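Local coordinates for protein P43 (Trichuris muris, PDB 6QIX) that tethers to matrix and inhibits interleukin-13 function as the major secreted protein of the whipworm parasite, at residues T110-P115 with C119-I124; D302-T307 with W316-Y321; G169-N174 with C180-A185; D223-H228 with K323-L328. All blocks are in the same frame, centred on the assembly; numbering follows the deposited sequence.

Contact 1: T110-P115 with C119-I124; sequences TLPKLP and CGYAFI
Lys113 and Cys119 mark the closest approach of the two backbones, 5.3 Å between their CA atoms, where the chain doubles back after strand 109-112. No backbone hydrogen bond joins the two segments here. The ring of Tyr121 fills the bend instead. Its CG stands beside the backbone N (chi1 -64°), which sends the ring between two leucines. Leu111 CD1 sits over the centre of one face, 3.8 Å from the ring centroid of Tyr121. Leu114 CD1 lies over the opposite face, 4.1 Å from the same centroid of Tyr121. Both are CH-pi contacts, and together they hold the ring from its two faces. At the far end of the ring, Tyr121 OH donates to Pro112 O over 2.7 Å, in the carbonyl plane and on a lone pair. The bond probably helps set the position of the ring end. Leu114 CD2 also packs on the hydroxyl, 3.4 Å from Tyr121 OH. Leu114 then extends the apolar patch, its CD1 lying 3.8 Å from Ile124 CG2. Within 119-124, Gly120 O accepts from both Phe123 N and Ile124 N, which keeps the turn compact. Lys113 runs past the sulfur of Cys119 and ends in a salt bridge with Glu159. Cys119 is itself tied to Cys164 by a disulfide, and Leu111 pairs through its backbone with the same Cys164. The result is a tyrosine sandwiched between leucines in a disulfide-tethered loop, at the outer strand of the three-stranded antiparallel sheet 109-112, 163-168 and 155-160.

Contact 2: D302-T307 with W316-Y321; sequences DDFTAT and WKRDGY
Phe304 of helix 292-310 reaches across to Arg318 and Tyr321 of helix 315-325. The two are consecutive helices joined by a short loop. The backbones stay well apart, with 9.0 Å between Phe304 CA and Tyr321 CA. One ring bridges the gap. Phe304 holds CG opposite its own backbone N (chi1 167°), and this carries the ring out toward the second helix. The close packing is all at the far end of that ring. Phe304 CZ comes within 3.5 Å of Arg318 O, which lies at the ring edge near its plane. The same CZ of Phe304 is 3.9 Å from Arg318 CG. Phe304 CE1 meets Tyr321 CB at 3.7 Å, with the two side chains crossing at about a right angle. Tyr225, packed edge-to-face on Phe304, helps to bury it, as do Ala322 and Leu325.

Outside this small core the contact is loose. Tyr321 meets Phe304 mainly through CB; its ring leads away to an edge-to-face pair with Phe260 and lies near a bound hexaethylene glycol, probably from the crystallisation liquor. Arg318 offers its carbonyl O and the inner part of its side chain, chiefly CG. Bends at chi2 (-89°) and chi3 (-48°) then lead the guanidinium away to Asp319. Arg318 NE makes a salt bridge of 2.8 Å to Asp319 OD1, met from above the carboxylate plane, and NH2 adds a weak hydrogen bond to Cys157 O. Within helix 292-310, Thr307 OG1 and Thr307 N both donate to Asp303 O, from opposite faces of its plane.

Contact 3: G169-N174 with C180-A185; sequences GDYEPN and CIKPPA
Glu172 and Ile181 face each other as an antiparallel hydrogen-bonded pair. Glu172 N donates to Ile181 O over 2.8 Å, and Ile181 N returns a bond of 2.9 Å to Glu172 O; the N-H angles are 167° and 174°. Next along, Pro173 and Cys180 form a non-hydrogen-bonded pair, so the missing N-H of the proline costs no bond across the strands. On the other side of the bonded pair, Tyr171 CA makes a bent CA-H...O contact with Ile181 O, 3.2 Å away. Strands 172-173 and 180-181 thus make a minimal two-stranded beta hairpin at the protein surface. It is pinned by the disulfide from Cys180 to Cys167.

Side chains on and beyond the paired residues add further contacts. The Lys182 chain, extended beyond CG, passes at a slant over the Tyr171 ring. Lys182 CB lies over one face at 4.1 Å from the Tyr171 centroid, a CH-pi contact, and CD is near CZ and OH. His76 also stacks on that ring. Glu172 is stretched beyond CG, and its CD rests 3.8 Å from Pro183 CG, the two side chains crossing at about a right angle. Its carboxylate is held by His186 through OE2, with a weak bond from His315 to OE1. Beyond the strands, where the two segments diverge, one water donates to Asp170 O and to Pro183 O. At the turn end, Asn174 OD1 accepts from Thr178 N and Glu179 N.

Contact 4: D223-H228 with K323-L328; sequences DGYEPH and KMLMQL
Tyr225 and Leu325 each carry CG on the far side from the backbone N, with chi1 at 163° and -156°, and so extend toward each other. They meet at about a right angle. The hydroxyl of Tyr225 nestles into the fork of the leucine, with OH 3.6 Å from Leu325 CD1 and equally 3.6 Å from Leu325 CD2. Leu325 CD1 lies near the plane of the tyrosine ring, at its edge. Pro227 adds an apolar contact, its CG 3.9 Å from Leu325 CD1. No hydrogen bond crosses the contact. The polar bonds lie behind it, where a type I beta turn runs from Leu325 to Leu328. There Gln327 NE2 donates 2.9 Å back to Lys323 O and also bonds Glu126, probably helping to hold the turn. The contact packs a loop without regular structure against Leu325 of helix 315-325. Helix 292-310 completes this buried site: Thr307 touches Tyr225, and Trp301 touches Leu325. Leu328 rests on Leu205 of helix 205-216, while Met324 packs on Leu262 and Leu264 of strand 262-268.

How the contacts relate
Contact 3 is the surface site of the four, while contact 4 is buried and contacts 1 and 2 are partly buried. Contacts 2 and 4 share helix 315-325, and their centres are about 8 Å apart. Contact 2 is nested within the chain loop that contact 4 closes. Contact 1 packs against the same helix through Ala122 and Phe123. Contact 3 touches none of the others. The chemistry follows this placing. The hairpin of 169-174 with 180-185 relies on paired backbone bonds and a water. The two contacts on the helix are largely apolar, though each sets an oxygen against carbon, and no hydrogen bond crosses either. Contact 1 combines a sandwiched ring with one side-chain bond.

Contact 1: T110-P115 with C119-I124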
loop_
_atom_site.group_PDB
_atom_site.type_symbol
_atom_site.label_atom_id
_atom_site.label_comp_id
_atom_site.label_asym_id
_atom_site.label_seq_id
_atom_site.Cartn_x
_atom_site.Cartn_y
_atom_site.Cartn_z
ATOM N N THR A 110 -1.837 14.182 16.294
ATOM C CA THR A 110 -1.676 13.131 17.293
ATOM C C THR A 110 -2.634 11.989 16.942
ATOM O O THR A 110 -3.855 12.187 16.931
ATOM C CB THR A 110 -1.971 13.650 18.697
ATOM O OG1 THR A 110 -1.060 14.722 19.015
ATOM C CG2 THR A 110 -1.806 12.497 19.686
ATOM N N LEU A 111 -2.082 10.810 16.688
ATOM C CA LEU A 111 -2.820 9.648 16.213
ATOM C C LEU A 111 -2.468 8.413 17.029
ATOM O O LEU A 111 -1.374 8.318 17.586
ATOM C CB LEU A 111 -2.500 9.376 14.724
ATOM C CG LEU A 111 -2.965 10.442 13.759
ATOM C CD1 LEU A 111 -2.309 10.325 12.392
ATOM C CD2 LEU A 111 -4.470 10.336 13.666
ATOM N N PRO A 112 -3.394 7.449 17.135
ATOM C CA PRO A 112 -3.070 6.203 17.840
ATOM C C PRO A 112 -2.111 5.332 17.055
ATOM O O PRO A 112 -2.061 5.372 15.814
ATOM C CB PRO A 112 -4.431 5.504 17.983
ATOM C CG PRO A 112 -5.185 5.950 16.756
ATOM C CD PRO A 112 -4.755 7.432 16.557
ATOM N N LYS A 113 -1.366 4.508 17.782
ATOM C CA LYS A 113 -0.612 3.446 17.121
ATOM C C LYS A 113 -1.566 2.448 16.488
ATOM O O LYS A 113 -2.595 2.125 17.070
ATOM C CB LYS A 113 0.297 2.733 18.111
ATOM C CG LYS A 113 1.351 3.679 18.681
ATOM C CD LYS A 113 1.944 3.180 19.982
ATOM C CE LYS A 113 2.682 1.887 19.775
ATOM N NZ LYS A 113 3.688 1.699 20.830
ATOM N N LEU A 114 -1.208 1.940 15.283
ATOM C CA LEU A 114 -2.020 0.922 14.592
ATOM C C LEU A 114 -1.591 -0.479 15.011
ATOM O O LEU A 114 -0.388 -0.738 15.172
ATOM C CB LEU A 114 -1.881 1.062 13.063
ATOM C CG LEU A 114 -2.180 2.470 12.553
ATOM C CD1 LEU A 114 -1.842 2.640 11.069
ATOM C CD2 LEU A 114 -3.622 2.800 12.855
ATOM N N PRO A 115 -2.542 -1.414 15.148
ATOM C CA PRO A 115 -2.175 -2.803 15.467
ATOM C C PRO A 115 -1.115 -3.331 14.507
ATOM O O PRO A 115 -1.254 -3.223 13.287
ATOM C CB PRO A 115 -3.503 -3.575 15.334
ATOM C CG PRO A 115 -4.587 -2.528 15.533
ATOM C CD PRO A 115 -3.991 -1.185 15.085
ATOM N N CYS A 119 3.304 3.231 14.005
ATOM C CA CYS A 119 2.982 4.506 13.369
ATOM C C CYS A 119 3.071 4.303 11.857
ATOM O O CYS A 119 4.014 4.723 11.173
ATOM C CB CYS A 119 3.887 5.614 13.907
ATOM S SG CYS A 119 3.586 5.858 15.728
ATOM N N GLY A 120 2.050 3.645 11.325
ATOM C CA GLY A 120 2.098 3.169 9.955
ATOM C C GLY A 120 1.360 4.020 8.942
ATOM O O GLY A 120 1.128 3.564 7.820
ATOM N N TYR A 121 1.018 5.264 9.290
ATOM C CA TYR A 121 0.153 6.060 8.420
ATOM C C TYR A 121 0.763 6.363 7.057
ATOM O O TYR A 121 0.024 6.655 6.106
ATOM C CB TYR A 121 -0.196 7.346 9.142
ATOM C CG TYR A 121 -1.007 7.043 10.374
ATOM C CD1 TYR A 121 -2.371 6.861 10.265
ATOM C CD2 TYR A 121 -0.419 6.868 11.610
ATOM C CE1 TYR A 121 -3.145 6.574 11.324
ATOM C CE2 TYR A 121 -1.213 6.586 12.750
ATOM C CZ TYR A 121 -2.574 6.441 12.590
ATOM O OH TYR A 121 -3.386 6.137 13.644
ATOM N N ALA A 122 2.073 6.279 6.922
ATOM C CA ALA A 122 2.682 6.555 5.622
ATOM C C ALA A 122 2.524 5.437 4.610
ATOM O O ALA A 122 2.669 5.696 3.400
ATOM C CB ALA A 122 4.181 6.829 5.760
ATOM N N PHE A 123 2.254 4.212 5.037
ATOM C CA PHE A 123 2.233 3.113 4.066
ATOM C C PHE A 123 0.947 2.301 4.089
ATOM O O PHE A 123 0.809 1.367 3.269
ATOM C CB PHE A 123 3.456 2.193 4.262
ATOM C CG PHE A 123 3.679 1.765 5.684
ATOM C CD1 PHE A 123 3.044 0.637 6.178
ATOM C CD2 PHE A 123 4.517 2.495 6.515
ATOM C CE1 PHE A 123 3.212 0.254 7.468
ATOM C CE2 PHE A 123 4.705 2.114 7.824
ATOM C CZ PHE A 123 4.059 0.976 8.298
ATOM N N ILE A 124 -0.015 2.628 4.969
ATOM C CA ILE A 124 -1.286 1.885 4.932
ATOM C C ILE A 124 -1.979 2.033 3.571
ATOM O O ILE A 124 -2.774 1.158 3.162
ATOM C CB ILE A 124 -2.227 2.305 6.081
ATOM C CG1 ILE A 124 -2.500 3.805 6.047
ATOM C CG2 ILE A 124 -1.637 1.873 7.391
ATOM C CD1 ILE A 124 -3.253 4.291 7.257
#

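Contact 2: D302-T307 with W316-Y321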
loop_
_atom_site.group_PDB
_atom_site.type_symbol
_atom_site.label_atom_id
_atom_site.label_comp_id
_atom_site.label_asym_id
_atom_site.label_seq_id
_atom_site.Cartn_x
_atom_site.Cartn_y
_atom_site.Cartn_z
ATOM N N ASP A 302 4.809 -7.566 13.424
ATOM C CA ASP A 302 5.267 -7.324 14.789
ATOM C C ASP A 302 6.788 -7.316 14.830
ATOM O O ASP A 302 7.406 -6.451 15.484
ATOM C CB ASP A 302 4.716 -8.406 15.737
ATOM C CG ASP A 302 3.235 -8.207 16.095
ATOM O OD1 ASP A 302 2.698 -7.102 15.887
ATOM O OD2 ASP A 302 2.582 -9.178 16.573
ATOM N N ASP A 303 7.412 -8.285 14.142
ATOM C CA ASP A 303 8.868 -8.381 14.145
ATOM C C ASP A 303 9.510 -7.188 13.436
ATOM O O ASP A 303 10.522 -6.644 13.912
ATOM C CB ASP A 303 9.301 -9.693 13.506
ATOM C CG ASP A 303 8.939 -10.909 14.377
ATOM O OD1 ASP A 303 9.034 -12.054 13.881
ATOM O OD2 ASP A 303 8.562 -10.721 15.564
ATOM N N PHE A 304 8.935 -6.755 12.311
ATOM C CA PHE A 304 9.465 -5.579 11.624
ATOM C C PHE A 304 9.372 -4.341 12.514
ATOM O O PHE A 304 10.315 -3.544 12.610
ATOM C CB PHE A 304 8.725 -5.320 10.297
ATOM C CG PHE A 304 9.038 -3.961 9.732
ATOM C CD1 PHE A 304 10.289 -3.711 9.180
ATOM C CD2 PHE A 304 8.118 -2.921 9.812
ATOM C CE1 PHE A 304 10.642 -2.434 8.705
ATOM C CE2 PHE A 304 8.462 -1.637 9.350
ATOM C CZ PHE A 304 9.713 -1.386 8.780
ATOM N N THR A 305 8.205 -4.125 13.123
ATOM C CA THR A 305 8.013 -2.916 13.925
ATOM C C THR A 305 8.986 -2.885 15.100
ATOM O O THR A 305 9.645 -1.854 15.359
ATOM C CB THR A 305 6.544 -2.857 14.366
ATOM O OG1 THR A 305 5.700 -2.794 13.188
ATOM C CG2 THR A 305 6.247 -1.692 15.287
ATOM N N ALA A 306 9.133 -4.025 15.786
ATOM C CA ALA A 306 10.141 -4.133 16.837
ATOM C C ALA A 306 11.558 -3.906 16.306
ATOM O O ALA A 306 12.366 -3.225 16.955
ATOM C CB ALA A 306 10.036 -5.503 17.490
ATOM N N THR A 307 11.894 -4.473 15.143
ATOM C CA THR A 307 13.232 -4.273 14.581
ATOM C C THR A 307 13.467 -2.820 14.212
ATOM O O THR A 307 14.599 -2.327 14.306
ATOM C CB THR A 307 13.433 -5.135 13.330
ATOM O OG1 THR A 307 13.379 -6.505 13.688
ATOM C CG2 THR A 307 14.791 -4.840 12.673
ATOM N N TRP A 316 11.887 7.900 7.598
ATOM C CA TRP A 316 11.996 7.732 6.134
ATOM C C TRP A 316 12.526 6.349 5.771
ATOM O O TRP A 316 12.169 5.769 4.720
ATOM C CB TRP A 316 12.882 8.830 5.524
ATOM C CG TRP A 316 14.319 8.869 6.038
ATOM C CD1 TRP A 316 14.831 9.679 7.050
ATOM C CD2 TRP A 316 15.409 8.072 5.573
ATOM N NE1 TRP A 316 16.159 9.396 7.246
ATOM C CE2 TRP A 316 16.542 8.425 6.347
ATOM C CE3 TRP A 316 15.535 7.085 4.568
ATOM C CZ2 TRP A 316 17.797 7.822 6.152
ATOM C CZ3 TRP A 316 16.756 6.485 4.370
ATOM C CH2 TRP A 316 17.902 6.873 5.171
ATOM N N LYS A 317 13.354 5.794 6.644
ATOM C CA LYS A 317 13.904 4.474 6.410
ATOM C C LYS A 317 12.896 3.394 6.792
ATOM O O LYS A 317 12.694 2.432 6.035
ATOM C CB LYS A 317 15.214 4.321 7.168
ATOM C CG LYS A 317 15.905 2.987 6.902
ATOM C CD LYS A 317 17.175 2.811 7.700
ATOM C CE LYS A 317 18.180 3.894 7.415
ATOM N NZ LYS A 317 19.570 3.366 7.508
ATOM N N ARG A 318 12.251 3.542 7.968
ATOM C CA ARG A 318 11.157 2.638 8.334
ATOM C C ARG A 318 10.095 2.580 7.235
ATOM O O ARG A 318 9.631 1.497 6.849
ATOM C CB ARG A 318 10.548 3.116 9.651
ATOM C CG ARG A 318 9.480 2.209 10.271
ATOM C CD ARG A 318 8.018 2.530 9.779
ATOM N NE ARG A 318 7.738 3.961 9.847
ATOM C CZ ARG A 318 7.485 4.637 10.959
ATOM N NH1 ARG A 318 7.456 4.020 12.124
ATOM N NH2 ARG A 318 7.320 5.952 10.915
ATOM N N ASP A 319 9.672 3.745 6.740
ATOM C CA ASP A 319 8.625 3.797 5.721
ATOM C C ASP A 319 9.076 3.106 4.438
ATOM O O ASP A 319 8.300 2.367 3.789
ATOM C CB ASP A 319 8.258 5.259 5.441
ATOM C CG ASP A 319 7.490 5.917 6.601
ATOM O OD1 ASP A 319 6.981 5.133 7.452
ATOM O OD2 ASP A 319 7.371 7.186 6.632
ATOM N N GLY A 320 10.327 3.313 4.061
ATOM C CA GLY A 320 10.801 2.698 2.832
ATOM C C GLY A 320 10.772 1.187 2.896
ATOM O O GLY A 320 10.344 0.543 1.956
ATOM N N TYR A 321 11.247 0.599 4.012
ATOM C CA TYR A 321 11.147 -0.838 4.182
ATOM C C TYR A 321 9.691 -1.270 4.245
ATOM O O TYR A 321 9.302 -2.297 3.654
ATOM C CB TYR A 321 11.873 -1.282 5.450
ATOM C CG TYR A 321 13.363 -1.459 5.323
ATOM C CD1 TYR A 321 13.918 -2.413 4.475
ATOM C CD2 TYR A 321 14.233 -0.669 6.069
ATOM C CE1 TYR A 321 15.284 -2.570 4.368
ATOM C CE2 TYR A 321 15.613 -0.812 5.963
ATOM C CZ TYR A 321 16.127 -1.769 5.127
ATOM O OH TYR A 321 17.501 -1.921 5.029
#

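Contact 3: G169-N174 with C180-A185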
loop_
_atom_site.group_PDB
_atom_site.type_symbol
_atom_site.label_atom_id
_atom_site.label_comp_id
_atom_site.label_asym_id
_atom_site.label_seq_id
_atom_site.Cartn_x
_atom_site.Cartn_y
_atom_site.Cartn_z
ATOM N N GLY A 169 4.176 15.936 3.984
ATOM C CA GLY A 169 4.814 16.618 2.857
ATOM C C GLY A 169 6.166 17.211 3.221
ATOM O O GLY A 169 7.050 16.488 3.673
ATOM N N ASP A 170 6.368 18.515 2.952
ATOM C CA ASP A 170 7.619 19.179 3.296
ATOM C C ASP A 170 7.833 19.364 4.808
ATOM O O ASP A 170 8.904 19.855 5.219
ATOM C CB ASP A 170 7.661 20.558 2.615
ATOM C CG ASP A 170 7.592 20.491 1.094
ATOM O OD1 ASP A 170 7.967 19.471 0.477
ATOM O OD2 ASP A 170 7.178 21.509 0.491
ATOM N N TYR A 171 6.831 19.060 5.632
ATOM C CA TYR A 171 6.911 19.214 7.075
ATOM C C TYR A 171 7.085 17.859 7.737
ATOM O O TYR A 171 6.493 16.866 7.302
ATOM C CB TYR A 171 5.647 19.939 7.617
ATOM C CG TYR A 171 5.652 21.400 7.229
ATOM C CD1 TYR A 171 6.135 22.372 8.100
ATOM C CD2 TYR A 171 5.196 21.814 5.997
ATOM C CE1 TYR A 171 6.183 23.671 7.734
ATOM C CE2 TYR A 171 5.247 23.137 5.633
ATOM C CZ TYR A 171 5.734 24.051 6.505
ATOM O OH TYR A 171 5.781 25.401 6.177
ATOM N N GLU A 172 7.888 17.841 8.812
ATOM C CA GLU A 172 8.168 16.659 9.607
ATOM C C GLU A 172 8.126 17.026 11.083
ATOM O O GLU A 172 8.340 18.189 11.442
ATOM C CB GLU A 172 9.563 16.091 9.257
ATOM C CG GLU A 172 9.686 15.752 7.757
ATOM C CD GLU A 172 11.011 15.169 7.312
ATOM O OE1 GLU A 172 11.902 14.956 8.183
ATOM O OE2 GLU A 172 11.142 14.912 6.062
ATOM N N PRO A 173 7.866 16.057 11.955
ATOM C CA PRO A 173 7.864 16.384 13.395
ATOM C C PRO A 173 9.225 16.881 13.826
ATOM O O PRO A 173 10.260 16.402 13.339
ATOM C CB PRO A 173 7.506 15.059 14.063
ATOM C CG PRO A 173 6.823 14.251 12.933
ATOM C CD PRO A 173 7.601 14.640 11.723
ATOM N N ASN A 174 9.224 17.887 14.718
ATOM C CA ASN A 174 10.465 18.208 15.399
ATOM C C ASN A 174 10.829 17.060 16.335
ATOM O O ASN A 174 10.084 16.086 16.500
ATOM C CB ASN A 174 10.378 19.540 16.165
ATOM C CG ASN A 174 9.308 19.569 17.247
ATOM O OD1 ASN A 174 8.620 18.587 17.562
ATOM N ND2 ASN A 174 9.183 20.762 17.850
ATOM N N CYS A 180 5.308 20.820 13.892
ATOM C CA CYS A 180 5.729 20.464 12.527
ATOM C C CYS A 180 6.739 21.486 12.049
ATOM O O CYS A 180 6.462 22.695 12.089
ATOM C CB CYS A 180 4.546 20.452 11.577
ATOM S SG CYS A 180 3.357 19.116 12.025
ATOM N N ILE A 181 7.908 21.013 11.599
ATOM C CA ILE A 181 8.940 21.907 11.092
ATOM C C ILE A 181 9.272 21.518 9.662
ATOM O O ILE A 181 8.973 20.413 9.202
ATOM C CB ILE A 181 10.183 21.892 11.999
ATOM C CG1 ILE A 181 10.674 20.458 12.216
ATOM C CG2 ILE A 181 9.818 22.498 13.358
ATOM C CD1 ILE A 181 11.357 19.818 11.023
ATOM N N LYS A 182 9.862 22.469 8.942
ATOM C CA LYS A 182 10.207 22.288 7.544
ATOM C C LYS A 182 11.716 22.114 7.469
ATOM O O LYS A 182 12.453 23.113 7.488
ATOM C CB LYS A 182 9.748 23.500 6.723
ATOM C CG LYS A 182 9.875 23.317 5.206
ATOM C CD LYS A 182 9.119 24.440 4.501
ATOM C CE LYS A 182 9.377 24.474 3.030
ATOM N NZ LYS A 182 8.699 25.655 2.385
ATOM N N PRO A 183 12.238 20.892 7.412
ATOM C CA PRO A 183 13.697 20.723 7.302
ATOM C C PRO A 183 14.211 21.253 5.976
ATOM O O PRO A 183 13.436 21.449 5.032
ATOM C CB PRO A 183 13.890 19.201 7.404
ATOM C CG PRO A 183 12.612 18.618 6.968
ATOM C CD PRO A 183 11.528 19.597 7.353
ATOM N N PRO A 184 15.511 21.486 5.854
ATOM C CA PRO A 184 16.090 21.749 4.515
ATOM C C PRO A 184 15.717 20.651 3.538
ATOM O O PRO A 184 15.616 19.480 3.905
ATOM C CB PRO A 184 17.607 21.785 4.763
ATOM C CG PRO A 184 17.743 22.055 6.246
ATOM C CD PRO A 184 16.536 21.389 6.903
ATOM N N ALA A 185 15.480 21.033 2.290
ATOM C CA ALA A 185 15.077 20.036 1.298
ATOM C C ALA A 185 16.072 18.881 1.254
ATOM O O ALA A 185 17.290 19.094 1.243
ATOM C CB ALA A 185 14.976 20.687 -0.085
HETATM O O HOH W 1 11.164 20.305 3.678
#

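Contact 4: D223-H228 with K323-L328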
loop_
_atom_site.group_PDB
_atom_site.type_symbol
_atom_site.label_atom_id
_atom_site.label_comp_id
_atom_site.label_asym_id
_atom_site.label_seq_id
_atom_site.Cartn_x
_atom_site.Cartn_y
_atom_site.Cartn_z
ATOM N N ASP A 223 23.549 -3.606 8.517
ATOM C CA ASP A 223 22.600 -3.064 9.477
ATOM C C ASP A 223 21.147 -3.211 9.038
ATOM O O ASP A 223 20.252 -2.785 9.773
ATOM C CB ASP A 223 22.888 -1.574 9.698
ATOM C CG ASP A 223 23.166 -0.833 8.381
ATOM O OD1 ASP A 223 22.647 0.292 8.183
ATOM O OD2 ASP A 223 23.913 -1.394 7.543
ATOM N N GLY A 224 20.888 -3.809 7.872
ATOM C CA GLY A 224 19.587 -3.691 7.254
ATOM C C GLY A 224 18.570 -4.695 7.762
ATOM O O GLY A 224 18.848 -5.601 8.547
ATOM N N TYR A 225 17.346 -4.522 7.297
ATOM C CA TYR A 225 16.250 -5.399 7.674
ATOM C C TYR A 225 15.929 -6.383 6.559
ATOM O O TYR A 225 15.980 -6.032 5.374
ATOM C CB TYR A 225 15.004 -4.577 7.990
ATOM C CG TYR A 225 13.752 -5.401 7.980
ATOM C CD1 TYR A 225 13.438 -6.212 9.050
ATOM C CD2 TYR A 225 12.883 -5.377 6.897
ATOM C CE1 TYR A 225 12.308 -6.971 9.040
ATOM C CE2 TYR A 225 11.749 -6.126 6.895
ATOM C CZ TYR A 225 11.470 -6.943 7.949
ATOM O OH TYR A 225 10.312 -7.711 7.925
ATOM N N GLU A 226 15.541 -7.597 6.959
ATOM C CA GLU A 226 15.159 -8.682 6.066
ATOM C C GLU A 226 14.094 -9.508 6.771
ATOM O O GLU A 226 14.334 -9.966 7.891
ATOM C CB GLU A 226 16.387 -9.535 5.724
ATOM C CG GLU A 226 16.145 -10.551 4.686
ATOM C CD GLU A 226 17.409 -11.296 4.288
ATOM O OE1 GLU A 226 18.300 -10.707 3.639
ATOM O OE2 GLU A 226 17.507 -12.480 4.627
ATOM N N PRO A 227 12.911 -9.722 6.180
ATOM C CA PRO A 227 11.911 -10.565 6.851
ATOM C C PRO A 227 12.335 -12.024 6.810
ATOM O O PRO A 227 12.876 -12.509 5.811
ATOM C CB PRO A 227 10.627 -10.331 6.045
ATOM C CG PRO A 227 11.125 -9.933 4.665
ATOM C CD PRO A 227 12.458 -9.234 4.864
ATOM N N HIS A 228 12.091 -12.723 7.909
ATOM C CA HIS A 228 12.401 -14.142 8.017
ATOM C C HIS A 228 11.114 -14.916 8.220
ATOM O O HIS A 228 10.161 -14.419 8.834
ATOM C CB HIS A 228 13.404 -14.380 9.135
ATOM C CG HIS A 228 14.755 -13.783 8.847
ATOM N ND1 HIS A 228 15.377 -13.903 7.618
ATOM C CD2 HIS A 228 15.589 -13.038 9.616
ATOM C CE1 HIS A 228 16.538 -13.268 7.646
ATOM N NE2 HIS A 228 16.693 -12.738 8.847
ATOM N N LYS A 323 6.974 -0.014 2.961
ATOM C CA LYS A 323 6.283 -0.024 1.674
ATOM C C LYS A 323 6.607 -1.276 0.877
ATOM O O LYS A 323 5.726 -1.810 0.175
ATOM C CB LYS A 323 6.622 1.251 0.878
ATOM C CG LYS A 323 5.967 2.502 1.470
ATOM C CD LYS A 323 6.443 3.769 0.777
ATOM C CE LYS A 323 6.080 4.968 1.491
ATOM N NZ LYS A 323 6.580 6.181 0.711
ATOM N N MET A 324 7.844 -1.768 0.967
ATOM C CA MET A 324 8.198 -3.028 0.318
ATOM C C MET A 324 7.493 -4.206 1.003
ATOM O O MET A 324 6.918 -5.079 0.333
ATOM C CB MET A 324 9.729 -3.213 0.332
ATOM C CG MET A 324 10.531 -2.124 -0.396
ATOM S SD MET A 324 12.344 -2.328 -0.267
ATOM C CE MET A 324 12.639 -3.708 -1.378
ATOM N N LEU A 325 7.509 -4.227 2.338
ATOM C CA LEU A 325 6.875 -5.323 3.089
ATOM C C LEU A 325 5.381 -5.398 2.786
ATOM O O LEU A 325 4.804 -6.501 2.746
ATOM C CB LEU A 325 7.168 -5.135 4.582
ATOM C CG LEU A 325 7.139 -6.329 5.510
ATOM C CD1 LEU A 325 8.144 -7.379 5.080
ATOM C CD2 LEU A 325 7.425 -5.891 6.947
ATOM N N MET A 326 4.733 -4.247 2.563
ATOM C CA MET A 326 3.324 -4.271 2.174
ATOM C C MET A 326 3.066 -5.040 0.879
ATOM O O MET A 326 1.904 -5.320 0.589
ATOM C CB MET A 326 2.737 -2.847 2.029
ATOM C CG MET A 326 2.580 -2.173 3.378
ATOM S SD MET A 326 1.336 -2.678 4.422
ATOM C CE MET A 326 -0.127 -2.357 3.462
ATOM N N GLN A 327 4.096 -5.289 0.073
ATOM C CA GLN A 327 3.908 -5.967 -1.208
ATOM C C GLN A 327 3.875 -7.473 -1.057
ATOM O O GLN A 327 3.567 -8.173 -2.025
ATOM C CB GLN A 327 5.016 -5.604 -2.198
ATOM C CG GLN A 327 5.251 -4.145 -2.357
ATOM C CD GLN A 327 4.025 -3.369 -2.648
ATOM O OE1 GLN A 327 3.194 -3.755 -3.477
ATOM N NE2 GLN A 327 3.912 -2.205 -1.996
ATOM N N LEU A 328 4.165 -8.003 0.131
ATOM C CA LEU A 328 4.070 -9.449 0.303
ATOM C C LEU A 328 2.628 -9.916 0.083
ATOM O O LEU A 328 1.676 -9.190 0.377
ATOM C CB LEU A 328 4.536 -9.868 1.684
ATOM C CG LEU A 328 6.066 -9.823 1.812
ATOM C CD1 LEU A 328 6.437 -10.082 3.268
ATOM C CD2 LEU A 328 6.771 -10.862 0.911
#